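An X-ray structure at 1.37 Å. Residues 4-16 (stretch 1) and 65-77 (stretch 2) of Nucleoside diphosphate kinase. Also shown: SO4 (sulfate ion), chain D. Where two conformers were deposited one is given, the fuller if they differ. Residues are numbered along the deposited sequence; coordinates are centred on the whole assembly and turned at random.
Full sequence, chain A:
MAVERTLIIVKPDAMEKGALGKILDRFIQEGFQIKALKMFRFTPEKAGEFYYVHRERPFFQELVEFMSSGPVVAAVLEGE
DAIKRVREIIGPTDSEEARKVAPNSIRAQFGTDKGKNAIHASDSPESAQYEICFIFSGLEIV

Stretch 1 (4-16) ERTLIIVKPDAME
Stretch 2 65-77: EFMSSGPVVAAVL

What bonds the two stretches most firmly? Strand 4-10 runs antiparallel to strand 72-77, their axes at 162° and 4.6 Å apart. T6, I8 and V10 pair with L77, A75 and V73. Backbone hydrogen bonds run from T6 N to L77 O (2.9 Å), L77 N to T6 O (2.9 Å), I8 N to A75 O (2.9 Å), A75 N to I8 O (3.0 Å) and V10 N to V73 O (2.8 Å); V73 N to V10 O is weak at 3.4 Å.

How do side chains fill the sheet's two faces? The stretches bury 988 Å² between them; T6 to V10 and V72 to L77 are buried, mostly apolar side chains that need no polar partner. L7 (chi1 t, chi2 p), I9 (m, t), A74 and V76 (t) share one face. I9 and A74 form a non-hydrogen-bonded pair, with I9 CA 4.2 Å from A74 CA. On the other, I8 (p, t) lays CG1 3.8 Å from A75 CB and CG2 3.9 Å from L77 CD1.

What happens where the strand ends? K11, the N-cap residue, leads into helix 12-16. P12 sets CD over one face of the F66 ring (chi1 t), 4.2 Å from its centroid, and 3.6 Å from V72 CG1. M15 (m, m, m) brings CE 3.6 Å from V73 CG2.

What lies at the margin? One water donates to E16 OE2 and S69 OG, 2.7 Å from its O to each.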

# COMPACT_ATOMS: atom_id res chain seq x y z
N GLU A 4 17.00 1.97 18.04
CA GLU A 4 17.11 2.46 16.67
C GLU A 4 16.25 1.61 15.74
O GLU A 4 15.87 0.49 16.06
CB GLU A 4 18.56 2.37 16.19
CG GLU A 4 19.51 3.26 16.97
CD GLU A 4 20.98 3.06 16.64
OE1 GLU A 4 21.34 2.06 15.98
OE2 GLU A 4 21.79 3.91 17.07
N ARG A 5 15.96 2.16 14.56
CA ARG A 5 15.36 1.40 13.48
C ARG A 5 16.30 1.35 12.29
O ARG A 5 16.97 2.33 11.95
CB ARG A 5 14.05 2.04 13.03
CG ARG A 5 12.94 1.91 14.03
CD ARG A 5 11.71 2.67 13.61
NE ARG A 5 10.64 2.45 14.57
CZ ARG A 5 9.45 3.05 14.52
NH1 ARG A 5 9.19 3.90 13.54
NH2 ARG A 5 8.54 2.79 15.45
N THR A 6 16.36 0.20 11.63
CA THR A 6 17.18 0.05 10.45
C THR A 6 16.38 -0.70 9.40
O THR A 6 15.41 -1.39 9.74
CB THR A 6 18.52 -0.65 10.77
OG1 THR A 6 19.33 -0.55 9.61
CG2 THR A 6 18.35 -2.13 11.13
N LEU A 7 16.75 -0.55 8.14
CA LEU A 7 16.06 -1.25 7.05
C LEU A 7 16.92 -2.40 6.57
O LEU A 7 18.11 -2.19 6.30
CB LEU A 7 15.80 -0.30 5.89
CG LEU A 7 14.97 -0.95 4.78
CD1 LEU A 7 13.49 -0.93 5.10
CD2 LEU A 7 15.24 -0.35 3.41
N ILE A 8 16.32 -3.58 6.42
CA ILE A 8 16.96 -4.65 5.65
C ILE A 8 16.17 -4.92 4.39
O ILE A 8 14.94 -4.76 4.34
CB ILE A 8 17.17 -5.96 6.44
CG1 ILE A 8 15.84 -6.52 6.97
CG2 ILE A 8 18.16 -5.74 7.56
CD1 ILE A 8 15.91 -7.98 7.43
N ILE A 9 16.88 -5.33 3.34
CA ILE A 9 16.23 -5.87 2.13
C ILE A 9 16.87 -7.20 1.82
O ILE A 9 18.09 -7.28 1.65
CB ILE A 9 16.36 -4.95 0.91
CG1 ILE A 9 15.86 -3.55 1.25
CG2 ILE A 9 15.57 -5.55 -0.23
CD1 ILE A 9 16.07 -2.54 0.11
N VAL A 10 16.04 -8.24 1.72
CA VAL A 10 16.50 -9.56 1.28
C VAL A 10 16.51 -9.53 -0.23
O VAL A 10 15.47 -9.27 -0.86
CB VAL A 10 15.60 -10.67 1.84
CG1 VAL A 10 16.03 -12.05 1.33
CG2 VAL A 10 15.61 -10.62 3.36
N LYS A 11 17.69 -9.72 -0.81
CA LYS A 11 17.92 -9.48 -2.23
C LYS A 11 17.50 -10.69 -3.06
O LYS A 11 17.24 -11.78 -2.54
CB LYS A 11 19.40 -9.14 -2.46
CG LYS A 11 19.89 -7.95 -1.70
CD LYS A 11 21.35 -7.61 -2.03
CE LYS A 11 21.81 -6.29 -1.45
NZ LYS A 11 23.24 -6.03 -1.69
N PRO A 12 17.41 -10.51 -4.38
CA PRO A 12 16.85 -11.60 -5.18
C PRO A 12 17.65 -12.90 -5.13
O PRO A 12 17.07 -13.98 -5.35
CB PRO A 12 16.78 -11.01 -6.60
CG PRO A 12 16.64 -9.56 -6.37
CD PRO A 12 17.53 -9.28 -5.18
N ASP A 13 18.96 -12.83 -4.91
CA ASP A 13 19.75 -14.06 -4.77
C ASP A 13 19.27 -14.90 -3.58
O ASP A 13 19.08 -16.11 -3.72
CB ASP A 13 21.25 -13.78 -4.69
CG ASP A 13 21.63 -12.83 -3.56
OD1 ASP A 13 20.85 -11.94 -3.19
OD2 ASP A 13 22.77 -12.98 -3.06
N ALA A 14 19.11 -14.28 -2.43
CA ALA A 14 18.66 -15.00 -1.25
C ALA A 14 17.21 -15.42 -1.39
O ALA A 14 16.82 -16.48 -0.89
CB ALA A 14 18.87 -14.13 0.01
N MET A 15 16.40 -14.61 -2.06
CA MET A 15 15.02 -14.97 -2.34
C MET A 15 14.98 -16.26 -3.14
O MET A 15 14.29 -17.21 -2.76
CB MET A 15 14.31 -13.83 -3.08
CG MET A 15 14.19 -12.59 -2.23
SD MET A 15 13.02 -12.75 -0.85
CE MET A 15 11.56 -12.58 -1.91
N GLU A 16 15.77 -16.33 -4.20
CA GLU A 16 15.78 -17.50 -5.07
C GLU A 16 16.35 -18.72 -4.38
O GLU A 16 15.94 -19.85 -4.69
CB GLU A 16 16.55 -17.18 -6.35
CG GLU A 16 15.80 -16.25 -7.28
CD GLU A 16 16.55 -15.97 -8.56
OE1 GLU A 16 17.31 -16.85 -9.01
OE2 GLU A 16 16.40 -14.85 -9.10
N GLU A 65 20.11 -3.25 -12.01
CA GLU A 65 19.49 -4.37 -12.72
C GLU A 65 19.20 -5.53 -11.77
O GLU A 65 18.11 -6.09 -11.75
CB GLU A 65 20.40 -4.86 -13.88
CG GLU A 65 19.83 -6.07 -14.59
CD GLU A 65 20.71 -6.59 -15.72
OE1 GLU A 65 21.94 -6.63 -15.55
OE2 GLU A 65 20.15 -6.97 -16.78
N PHE A 66 20.20 -5.89 -10.95
CA PHE A 66 20.04 -7.00 -10.01
C PHE A 66 18.89 -6.74 -9.05
O PHE A 66 18.03 -7.60 -8.83
CB PHE A 66 21.35 -7.18 -9.25
CG PHE A 66 21.28 -8.17 -8.12
CD1 PHE A 66 20.78 -9.45 -8.32
CD2 PHE A 66 21.75 -7.82 -6.87
CE1 PHE A 66 20.74 -10.36 -7.26
CE2 PHE A 66 21.73 -8.74 -5.83
CZ PHE A 66 21.22 -9.98 -6.02
N MET A 67 18.87 -5.55 -8.47
CA MET A 67 17.88 -5.23 -7.46
C MET A 67 16.47 -5.05 -7.99
O MET A 67 15.51 -4.98 -7.21
CB MET A 67 18.34 -4.03 -6.61
CG MET A 67 19.51 -4.39 -5.68
SD MET A 67 19.12 -5.69 -4.48
CE MET A 67 17.94 -4.83 -3.43
N SER A 68 16.35 -4.95 -9.31
CA SER A 68 15.05 -4.87 -9.98
C SER A 68 14.75 -6.14 -10.77
O SER A 68 13.80 -6.16 -11.55
CB SER A 68 14.96 -3.64 -10.89
OG SER A 68 15.98 -3.61 -11.88
N SER A 69 15.54 -7.20 -10.59
CA SER A 69 15.44 -8.41 -11.41
C SER A 69 14.41 -9.41 -10.93
O SER A 69 14.11 -10.37 -11.62
CB SER A 69 16.80 -9.12 -11.52
OG SER A 69 17.19 -9.65 -10.27
N GLY A 70 13.88 -9.18 -9.74
CA GLY A 70 12.87 -10.06 -9.18
C GLY A 70 12.39 -9.45 -7.89
O GLY A 70 12.94 -8.45 -7.44
N PRO A 71 11.37 -10.03 -7.28
CA PRO A 71 10.89 -9.43 -6.04
C PRO A 71 11.92 -9.49 -4.91
O PRO A 71 12.81 -10.37 -4.87
CB PRO A 71 9.66 -10.26 -5.68
CG PRO A 71 9.56 -11.36 -6.67
CD PRO A 71 10.57 -11.17 -7.75
N VAL A 72 11.79 -8.55 -3.97
CA VAL A 72 12.58 -8.50 -2.76
C VAL A 72 11.66 -8.37 -1.59
O VAL A 72 10.46 -8.10 -1.75
CB VAL A 72 13.59 -7.33 -2.78
CG1 VAL A 72 14.63 -7.51 -3.89
CG2 VAL A 72 12.92 -5.98 -2.99
N VAL A 73 12.19 -8.55 -0.39
CA VAL A 73 11.44 -8.33 0.83
C VAL A 73 12.20 -7.38 1.71
O VAL A 73 13.37 -7.60 2.03
CB VAL A 73 11.18 -9.64 1.59
CG1 VAL A 73 10.63 -9.36 2.98
CG2 VAL A 73 10.22 -10.53 0.79
N ALA A 74 11.55 -6.32 2.13
CA ALA A 74 12.13 -5.37 3.08
C ALA A 74 11.47 -5.48 4.44
O ALA A 74 10.28 -5.84 4.55
CB ALA A 74 11.99 -3.93 2.55
N ALA A 75 12.24 -5.17 5.49
CA ALA A 75 11.74 -5.13 6.86
C ALA A 75 12.37 -3.99 7.60
O ALA A 75 13.55 -3.66 7.36
CB ALA A 75 12.05 -6.43 7.58
N VAL A 76 11.60 -3.37 8.48
CA VAL A 76 12.16 -2.43 9.42
C VAL A 76 12.39 -3.21 10.72
O VAL A 76 11.47 -3.84 11.24
CB VAL A 76 11.20 -1.26 9.69
CG1 VAL A 76 11.76 -0.35 10.78
CG2 VAL A 76 10.95 -0.48 8.41
N LEU A 77 13.62 -3.15 11.21
CA LEU A 77 14.02 -3.80 12.45
C LEU A 77 14.29 -2.76 13.50
O LEU A 77 15.00 -1.78 13.25
CB LEU A 77 15.29 -4.63 12.22
CG LEU A 77 15.20 -5.70 11.14
CD1 LEU A 77 16.51 -6.42 11.08
CD2 LEU A 77 14.06 -6.66 11.42
S SO4 D . 23.64 -2.97 -0.74
O1 SO4 D . 24.06 -3.98 0.21
O2 SO4 D . 23.73 -1.65 -0.12
O3 SO4 D . 24.51 -2.91 -1.91
O4 SO4 D . 22.31 -3.25 -1.22
O HOH W 1 16.85 -12.35 -9.99